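Local coordinates for tetracycline repressor protein class G (Acinetobacter baumannii, PDB 6RX9) that represses the tetracycline resistance gene by binding its operator DNA through a helix-turn-helix region and loses operator affinity when it binds tetracycline, at the interface of chains A and B. Numbering follows the deposited sequence. Chains: chain A/B, Tetracycline repressor protein class G.

Contact 1: the interface of chains A and B. Residues chain A 171-172, 175-176, 179; chain B 110, 113-114, 117, 127-128, 131.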
# COMPACT_ATOMS: atom_id res chain seq x y z
N PHE A 171 -15.19 26.27 -6.61
CA PHE A 171 -14.83 25.32 -7.71
C PHE A 171 -14.83 23.88 -7.18
O PHE A 171 -15.33 22.99 -7.89
CB PHE A 171 -13.47 25.66 -8.32
CG PHE A 171 -13.10 24.80 -9.51
CD1 PHE A 171 -13.55 25.12 -10.78
CD2 PHE A 171 -12.32 23.67 -9.36
CE1 PHE A 171 -13.22 24.33 -11.87
CE2 PHE A 171 -11.99 22.88 -10.45
CZ PHE A 171 -12.44 23.22 -11.71
N LEU A 172 -14.28 23.66 -5.98
CA LEU A 172 -13.99 22.30 -5.44
C LEU A 172 -15.06 21.86 -4.42
O LEU A 172 -15.17 20.64 -4.22
CB LEU A 172 -12.60 22.29 -4.79
CG LEU A 172 -11.42 22.07 -5.74
CD1 LEU A 172 -10.16 21.72 -4.95
CD2 LEU A 172 -11.71 20.97 -6.76
N LEU A 175 -18.09 19.40 -5.73
CA LEU A 175 -17.37 18.23 -6.32
C LEU A 175 -16.93 17.29 -5.19
O LEU A 175 -17.26 16.09 -5.25
CB LEU A 175 -16.16 18.72 -7.12
CG LEU A 175 -15.20 17.64 -7.61
CD1 LEU A 175 -15.92 16.61 -8.48
CD2 LEU A 175 -14.03 18.24 -8.37
N PHE A 176 -16.22 17.83 -4.19
CA PHE A 176 -15.62 17.08 -3.05
C PHE A 176 -16.73 16.48 -2.17
O PHE A 176 -16.54 15.36 -1.67
CB PHE A 176 -14.67 17.98 -2.25
CG PHE A 176 -13.25 17.99 -2.75
CD1 PHE A 176 -12.95 17.79 -4.09
CD2 PHE A 176 -12.20 18.20 -1.87
CE1 PHE A 176 -11.63 17.79 -4.53
CE2 PHE A 176 -10.88 18.21 -2.31
CZ PHE A 176 -10.60 18.01 -3.64
N LEU A 179 -18.24 13.27 -4.16
CA LEU A 179 -17.26 12.15 -4.16
C LEU A 179 -17.39 11.33 -2.88
O LEU A 179 -17.58 10.10 -2.99
CB LEU A 179 -15.84 12.73 -4.28
CG LEU A 179 -15.44 13.22 -5.67
CD1 LEU A 179 -14.21 14.11 -5.60
CD2 LEU A 179 -15.20 12.05 -6.61
N PHE B 110 -5.94 22.47 -0.55
CA PHE B 110 -7.00 22.73 -1.57
C PHE B 110 -6.44 23.56 -2.73
O PHE B 110 -6.94 23.40 -3.86
CB PHE B 110 -8.22 23.40 -0.92
CG PHE B 110 -8.92 22.57 0.12
CD1 PHE B 110 -9.37 21.29 -0.17
CD2 PHE B 110 -9.15 23.06 1.40
CE1 PHE B 110 -10.02 20.52 0.78
CE2 PHE B 110 -9.80 22.30 2.35
CZ PHE B 110 -10.23 21.03 2.04
N ALA B 113 -4.55 20.91 -4.85
CA ALA B 113 -5.60 20.02 -5.40
C ALA B 113 -6.32 20.71 -6.56
O ALA B 113 -6.47 20.07 -7.62
CB ALA B 113 -6.57 19.61 -4.31
N GLU B 114 -6.74 21.97 -6.38
CA GLU B 114 -7.49 22.74 -7.40
C GLU B 114 -6.64 22.87 -8.67
O GLU B 114 -7.18 22.63 -9.76
CB GLU B 114 -7.93 24.11 -6.87
CG GLU B 114 -8.61 24.96 -7.93
CD GLU B 114 -9.53 26.06 -7.44
OE1 GLU B 114 -9.74 26.16 -6.21
OE2 GLU B 114 -10.04 26.82 -8.28
N ILE B 117 -6.40 19.44 -10.41
CA ILE B 117 -7.74 19.03 -10.95
C ILE B 117 -8.09 19.90 -12.16
O ILE B 117 -8.52 19.32 -13.18
CB ILE B 117 -8.82 19.08 -9.84
CG1 ILE B 117 -8.58 18.00 -8.78
CG2 ILE B 117 -10.22 18.97 -10.44
CD1 ILE B 117 -9.26 18.28 -7.46
N PRO B 127 -14.31 15.78 -14.11
CA PRO B 127 -13.90 16.23 -12.77
C PRO B 127 -13.68 15.12 -11.73
O PRO B 127 -12.65 15.13 -11.09
CB PRO B 127 -15.07 17.13 -12.35
CG PRO B 127 -15.56 17.71 -13.65
CD PRO B 127 -15.41 16.58 -14.65
N LYS B 128 -14.64 14.20 -11.59
CA LYS B 128 -14.55 13.06 -10.63
C LYS B 128 -13.38 12.16 -11.03
O LYS B 128 -12.65 11.71 -10.13
CB LYS B 128 -15.85 12.25 -10.60
CG LYS B 128 -17.06 12.99 -10.04
CD LYS B 128 -18.09 12.08 -9.38
CE LYS B 128 -18.68 11.06 -10.33
NZ LYS B 128 -19.78 10.31 -9.69
N VAL B 131 -9.90 13.44 -10.02
CA VAL B 131 -9.64 13.15 -8.58
C VAL B 131 -9.29 11.66 -8.44
O VAL B 131 -8.30 11.34 -7.76
CB VAL B 131 -10.83 13.54 -7.68
CG1 VAL B 131 -10.64 13.08 -6.24
CG2 VAL B 131 -11.09 15.04 -7.73
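In this TetR-family repressor, helix 170-182 of chain A lies over helix 110-122 and the start of helix 127-153 of chain B, hiding 401 Å² of protein surface. The dense part is aliphatic and aromatic. A:Leu172, with CG anti to the carbonyl carbon (chi1 -84°), meets B:Ile117 tip to tip, its CD2 3.7 Å from CD1 of the isoleucine. Its other branch, CD1, settles on the backbone of helix 110-122, 3.8 Å from B:Glu114 CA. The same B:Ile117 CD1 touches A:Phe176 at CE1 (3.8 Å), so one methyl touches two neighbouring side chains of chain A. The other side of the ring crosses B:Phe110 obliquely, CE2 to CE1 at 4.0 Å. A:Leu175, which buries 62 Å², sets CD1 across B:Pro127 CB at about a right angle, 4.0 Å away, with B:Lys128 CG beside it. One turn further along, A:Leu179 splits its branches: CD1 points head-on at B:Val131 CG1 (3.8 Å), while CD2 runs antiparallel past the methylenes of B:Lys128, whose chain bends at chi3 (-61°). The polar rim is looser: A:Phe171 hides 12 Å², and the extended B:Glu114 brings OE2 within 3.6 Å of A:Phe171 CB, its carboxylate turned 14° from the phenyl plane; no polar pair bonds across this patch.

Contact 2: the interface of chains A and B. Residues chain A 136, 139-140, 142-144, 146; chain B 139-140, 142-144, 146-147.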
# COMPACT_ATOMS: atom_id res chain seq x y z
N ALA A 136 1.62 -5.48 -9.98
CA ALA A 136 1.08 -4.10 -10.11
C ALA A 136 -0.36 -4.05 -9.57
O ALA A 136 -0.68 -3.09 -8.84
CB ALA A 136 1.15 -3.64 -11.54
N HIS A 139 -0.20 -4.26 -5.78
CA HIS A 139 0.31 -2.96 -5.26
C HIS A 139 -0.85 -1.96 -5.16
O HIS A 139 -1.00 -1.33 -4.09
CB HIS A 139 1.44 -2.41 -6.13
CG HIS A 139 2.66 -3.27 -6.21
ND1 HIS A 139 2.95 -4.25 -5.28
CD2 HIS A 139 3.68 -3.28 -7.10
CE1 HIS A 139 4.08 -4.84 -5.60
NE2 HIS A 139 4.55 -4.26 -6.71
N TYR A 140 -1.64 -1.83 -6.23
CA TYR A 140 -2.79 -0.90 -6.32
C TYR A 140 -3.81 -1.21 -5.22
O TYR A 140 -4.24 -0.28 -4.52
CB TYR A 140 -3.43 -0.93 -7.71
CG TYR A 140 -4.72 -0.17 -7.78
CD1 TYR A 140 -4.73 1.22 -7.73
CD2 TYR A 140 -5.95 -0.82 -7.83
CE1 TYR A 140 -5.91 1.94 -7.76
CE2 TYR A 140 -7.14 -0.11 -7.87
CZ TYR A 140 -7.12 1.27 -7.83
OH TYR A 140 -8.29 1.98 -7.86
N VAL A 142 -3.51 -2.92 -2.30
CA VAL A 142 -2.95 -2.67 -0.95
C VAL A 142 -2.99 -1.16 -0.67
O VAL A 142 -3.52 -0.78 0.38
CB VAL A 142 -1.53 -3.24 -0.80
CG1 VAL A 142 -0.83 -2.72 0.44
CG2 VAL A 142 -1.55 -4.76 -0.80
N GLY A 143 -2.47 -0.34 -1.59
CA GLY A 143 -2.47 1.13 -1.46
C GLY A 143 -3.87 1.67 -1.22
O GLY A 143 -4.04 2.50 -0.30
N SER A 144 -4.85 1.20 -2.01
CA SER A 144 -6.26 1.64 -1.96
C SER A 144 -6.89 1.30 -0.61
O SER A 144 -7.53 2.19 -0.01
CB SER A 144 -7.06 1.05 -3.10
OG SER A 144 -8.43 1.33 -2.94
N LEU A 146 -5.43 0.44 2.33
CA LEU A 146 -4.72 1.18 3.42
C LEU A 146 -5.38 2.55 3.62
O LEU A 146 -5.69 2.89 4.79
CB LEU A 146 -3.23 1.33 3.08
CG LEU A 146 -2.34 0.13 3.39
CD1 LEU A 146 -0.97 0.31 2.77
CD2 LEU A 146 -2.22 -0.09 4.90
N HIS B 139 -2.12 5.46 -4.68
CA HIS B 139 -2.39 4.09 -4.16
C HIS B 139 -1.35 3.12 -4.72
O HIS B 139 -0.75 2.37 -3.93
CB HIS B 139 -3.82 3.64 -4.49
CG HIS B 139 -4.89 4.45 -3.83
ND1 HIS B 139 -6.19 4.46 -4.27
CD2 HIS B 139 -4.84 5.29 -2.78
CE1 HIS B 139 -6.91 5.25 -3.51
NE2 HIS B 139 -6.11 5.78 -2.59
N TYR B 140 -1.12 3.16 -6.04
CA TYR B 140 -0.15 2.28 -6.74
C TYR B 140 1.26 2.53 -6.18
O TYR B 140 1.98 1.55 -5.91
CB TYR B 140 -0.18 2.48 -8.25
CG TYR B 140 0.94 1.77 -8.96
CD1 TYR B 140 0.95 0.39 -9.07
CD2 TYR B 140 2.02 2.46 -9.49
CE1 TYR B 140 1.98 -0.29 -9.69
CE2 TYR B 140 3.06 1.80 -10.12
CZ TYR B 140 3.05 0.42 -10.22
OH TYR B 140 4.07 -0.24 -10.84
N VAL B 142 2.32 3.82 -3.23
CA VAL B 142 2.44 3.38 -1.81
C VAL B 142 2.55 1.85 -1.78
O VAL B 142 3.44 1.33 -1.09
CB VAL B 142 1.27 3.88 -0.94
CG1 VAL B 142 1.28 3.23 0.44
CG2 VAL B 142 1.28 5.39 -0.81
N GLY B 143 1.66 1.15 -2.50
CA GLY B 143 1.66 -0.32 -2.59
C GLY B 143 3.00 -0.85 -3.09
O GLY B 143 3.53 -1.79 -2.48
N SER B 144 3.53 -0.25 -4.16
CA SER B 144 4.80 -0.67 -4.82
C SER B 144 5.98 -0.48 -3.86
O SER B 144 6.79 -1.42 -3.71
CB SER B 144 5.03 0.08 -6.11
OG SER B 144 6.29 -0.25 -6.67
N LEU B 146 6.03 -0.08 -0.55
CA LEU B 146 5.86 -0.98 0.63
C LEU B 146 6.51 -2.34 0.34
O LEU B 146 7.28 -2.82 1.19
CB LEU B 146 4.37 -1.16 0.96
CG LEU B 146 3.73 -0.06 1.81
CD1 LEU B 146 2.22 -0.22 1.83
CD2 LEU B 146 4.29 -0.05 3.22
N GLU B 147 6.19 -2.94 -0.82
CA GLU B 147 6.70 -4.28 -1.21
C GLU B 147 8.22 -4.21 -1.43
O GLU B 147 8.91 -5.11 -0.92
CB GLU B 147 5.98 -4.78 -2.46
CG GLU B 147 6.33 -6.21 -2.83
CD GLU B 147 5.83 -7.28 -1.88
OE1 GLU B 147 5.10 -6.94 -0.91
OE2 GLU B 147 6.16 -8.46 -2.10
O HOH W 1 -8.28 4.12 -6.27
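Helix 127-155 of chain A crosses helix 127-153 of chain B here, the two-fold helix packing typical of TetR-family dimers. Backbone contact comes first: with no side chain at B:Gly143, its CA approaches the carbonyl O of A:His139 to 3.2 Å, and its two-fold mate, A:Gly143 CA, lies 3.3 Å from B:His139 O. CH-pi contacts flank this crossing. B:Ser144 CA sits over one face of the A:His139 imidazole, 3.8 Å from its centroid, and A:Ser144 CA covers B:His139 likewise. The two rings are flipped relative to each other, chi2 -20° in A and 161° in B, which breaks the two-fold locally: ND1 of B:His139 turns toward A:Ser144 and a water, whereas CD2 of A:His139 lies by B:Ser144. Apolar contacts follow. A:His139 CE1 rests on B:Glu147 CB at 3.7 Å, the side chains crossing at about a right angle. The A:Ala136 methyl, CB, touches B:Tyr140 CE1 (3.9 Å) while its CA lies at the tyrosine edge, in plane. Near the axis the two Leu146 side chains meet tip to tip, CD1 to CD1 at an unusually tight 3.4 Å. Polar linkage runs through water: one molecule lies 2.7 Å from the phenol OH of A:Tyr140 and, in the imidazole plane, 2.9 Å from B:His139 ND1.

Contact 3: the interface of chains A and B. Residues chain A 128-129, 132-133, 136, 199, 202; chain B 179, 187, 190-191.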
# COMPACT_ATOMS: atom_id res chain seq x y z
N LYS A 128 7.86 -11.94 -18.23
CA LYS A 128 8.26 -10.80 -17.36
C LYS A 128 7.04 -9.94 -17.05
O LYS A 128 6.78 -9.69 -15.85
CB LYS A 128 9.29 -9.90 -18.06
CG LYS A 128 10.75 -10.29 -17.91
CD LYS A 128 11.67 -9.17 -18.35
CE LYS A 128 13.01 -9.65 -18.88
NZ LYS A 128 13.56 -8.71 -19.88
N ARG A 129 6.34 -9.49 -18.09
CA ARG A 129 5.25 -8.49 -18.02
C ARG A 129 4.02 -9.12 -17.34
O ARG A 129 3.28 -8.37 -16.68
CB ARG A 129 4.96 -7.92 -19.41
CG ARG A 129 6.07 -7.00 -19.90
CD ARG A 129 5.98 -6.64 -21.37
NE ARG A 129 7.11 -5.83 -21.79
CZ ARG A 129 7.07 -4.54 -22.15
NH1 ARG A 129 5.92 -3.88 -22.18
NH2 ARG A 129 8.18 -3.93 -22.51
N TRP A 132 4.95 -8.69 -13.71
CA TRP A 132 4.85 -7.22 -13.43
C TRP A 132 3.38 -6.81 -13.29
O TRP A 132 3.09 -5.98 -12.42
CB TRP A 132 5.55 -6.40 -14.52
CG TRP A 132 7.05 -6.49 -14.50
CD1 TRP A 132 7.84 -6.97 -13.50
CD2 TRP A 132 7.94 -6.05 -15.54
NE1 TRP A 132 9.16 -6.87 -13.85
CE2 TRP A 132 9.25 -6.31 -15.09
CE3 TRP A 132 7.76 -5.47 -16.80
CZ2 TRP A 132 10.37 -6.01 -15.86
CZ3 TRP A 132 8.87 -5.17 -17.56
CH2 TRP A 132 10.15 -5.44 -17.10
N ALA A 133 2.50 -7.36 -14.14
CA ALA A 133 1.05 -7.06 -14.17
C ALA A 133 0.38 -7.59 -12.90
O ALA A 133 -0.36 -6.82 -12.25
CB ALA A 133 0.42 -7.66 -15.41
N ALA A 136 1.62 -5.48 -9.98
CA ALA A 136 1.08 -4.10 -10.11
C ALA A 136 -0.36 -4.05 -9.57
O ALA A 136 -0.68 -3.09 -8.84
CB ALA A 136 1.15 -3.64 -11.54
N PHE A 199 -2.75 -2.58 -19.56
CA PHE A 199 -2.06 -3.87 -19.82
C PHE A 199 -2.29 -4.29 -21.28
O PHE A 199 -1.33 -4.79 -21.90
CB PHE A 199 -2.54 -4.97 -18.87
CG PHE A 199 -2.17 -4.78 -17.42
CD1 PHE A 199 -1.03 -4.09 -17.05
CD2 PHE A 199 -2.96 -5.34 -16.42
CE1 PHE A 199 -0.69 -3.94 -15.71
CE2 PHE A 199 -2.62 -5.19 -15.08
CZ PHE A 199 -1.49 -4.49 -14.73
N LEU A 202 0.42 -2.90 -23.47
CA LEU A 202 1.82 -3.11 -22.98
C LEU A 202 2.08 -4.59 -22.67
O LEU A 202 3.16 -4.87 -22.11
CB LEU A 202 2.05 -2.23 -21.75
CG LEU A 202 1.77 -0.74 -21.93
CD1 LEU A 202 2.23 0.04 -20.71
CD2 LEU A 202 2.43 -0.20 -23.19
N LEU B 179 14.02 -11.39 -13.76
CA LEU B 179 13.27 -10.23 -13.19
C LEU B 179 14.20 -9.40 -12.30
O LEU B 179 14.16 -8.16 -12.41
CB LEU B 179 12.05 -10.74 -12.42
CG LEU B 179 10.88 -11.22 -13.29
CD1 LEU B 179 9.91 -12.07 -12.48
CD2 LEU B 179 10.16 -10.05 -13.92
N ALA B 187 9.98 -2.86 -13.11
CA ALA B 187 8.70 -3.37 -12.55
C ALA B 187 7.77 -2.20 -12.21
O ALA B 187 6.59 -2.24 -12.61
CB ALA B 187 8.97 -4.23 -11.34
N PHE B 190 6.47 -0.24 -15.43
CA PHE B 190 5.47 -1.04 -16.19
C PHE B 190 4.07 -0.78 -15.63
O PHE B 190 3.15 -0.53 -16.42
CB PHE B 190 5.80 -2.54 -16.16
CG PHE B 190 4.75 -3.39 -16.82
CD1 PHE B 190 4.76 -3.58 -18.19
CD2 PHE B 190 3.72 -3.95 -16.08
CE1 PHE B 190 3.77 -4.34 -18.81
CE2 PHE B 190 2.74 -4.71 -16.70
CZ PHE B 190 2.77 -4.91 -18.06
N GLY B 191 3.91 -0.85 -14.30
CA GLY B 191 2.62 -0.62 -13.62
C GLY B 191 2.14 0.81 -13.82
O GLY B 191 0.95 0.99 -14.12
O HOH W 2 4.91 -4.54 -11.28
O HOH W 3 12.08 -6.40 -12.67
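B:Phe190, hiding 105 Å² against chain A, is the plug of this interface between helices 170-182 and 184-202 of chain B and helices 127-155 and 185-202 of chain A. Its CG is anti to the backbone N (chi1 175°), which sends the ring into chain A. One ortho carbon, CD2, presses on A:Trp132 CB at 3.4 Å. Further out, CE2 meets A:Phe199 CE1 at 3.7 Å, the side chains crossing at about a right angle, and CE1 touches A:Arg129 CG. The A:Trp132 indole is held between two layers: B:Ala187 CA stands over its five-membered ring, 3.7 Å from the centroid, with A:Lys128 O above the opposite face. B:Leu179 CD2 approaches the pyrrole nitrogen NE1 to 3.3 Å. A water bridges NE1 to B:Leu179 O, and another joins A:Trp132 O to B:Ala187 O. In the second shell, A:Arg129 NH1 donates to A:Leu202 O at 2.9 Å, 156° at H, on a lone pair of the carbonyl, the oxygen lying 12° out of the guanidinium plane. A:Leu202 O also lies in plane at the edge of the B:Phe190 ring, 3.4 Å from CE1, so the bond probably helps to shape the socket. Repeated by symmetry, plug and socket fasten helix 184-202 of one subunit to helices 127-155 and 185-202 of the other.

Contacts 2 and 3 adjoin, their C-alpha centres about 14 Å apart, and share A:Ala136. Contact 1 lies further off, about 23 Å from contact 2 and 30 Å from contact 3. The long helix that begins at residue 127 serves all three, supplied by chain B in contact 1, by chain A in contact 3 and by both in contact 2. Leu179 packs on Lys128 of the partner in both contact 1 and contact 3, with the chains exchanged, so across the two-fold these patches overlap. Together the contacts form one dimer interface, plausibly fixing how the two DNA-binding regions are placed.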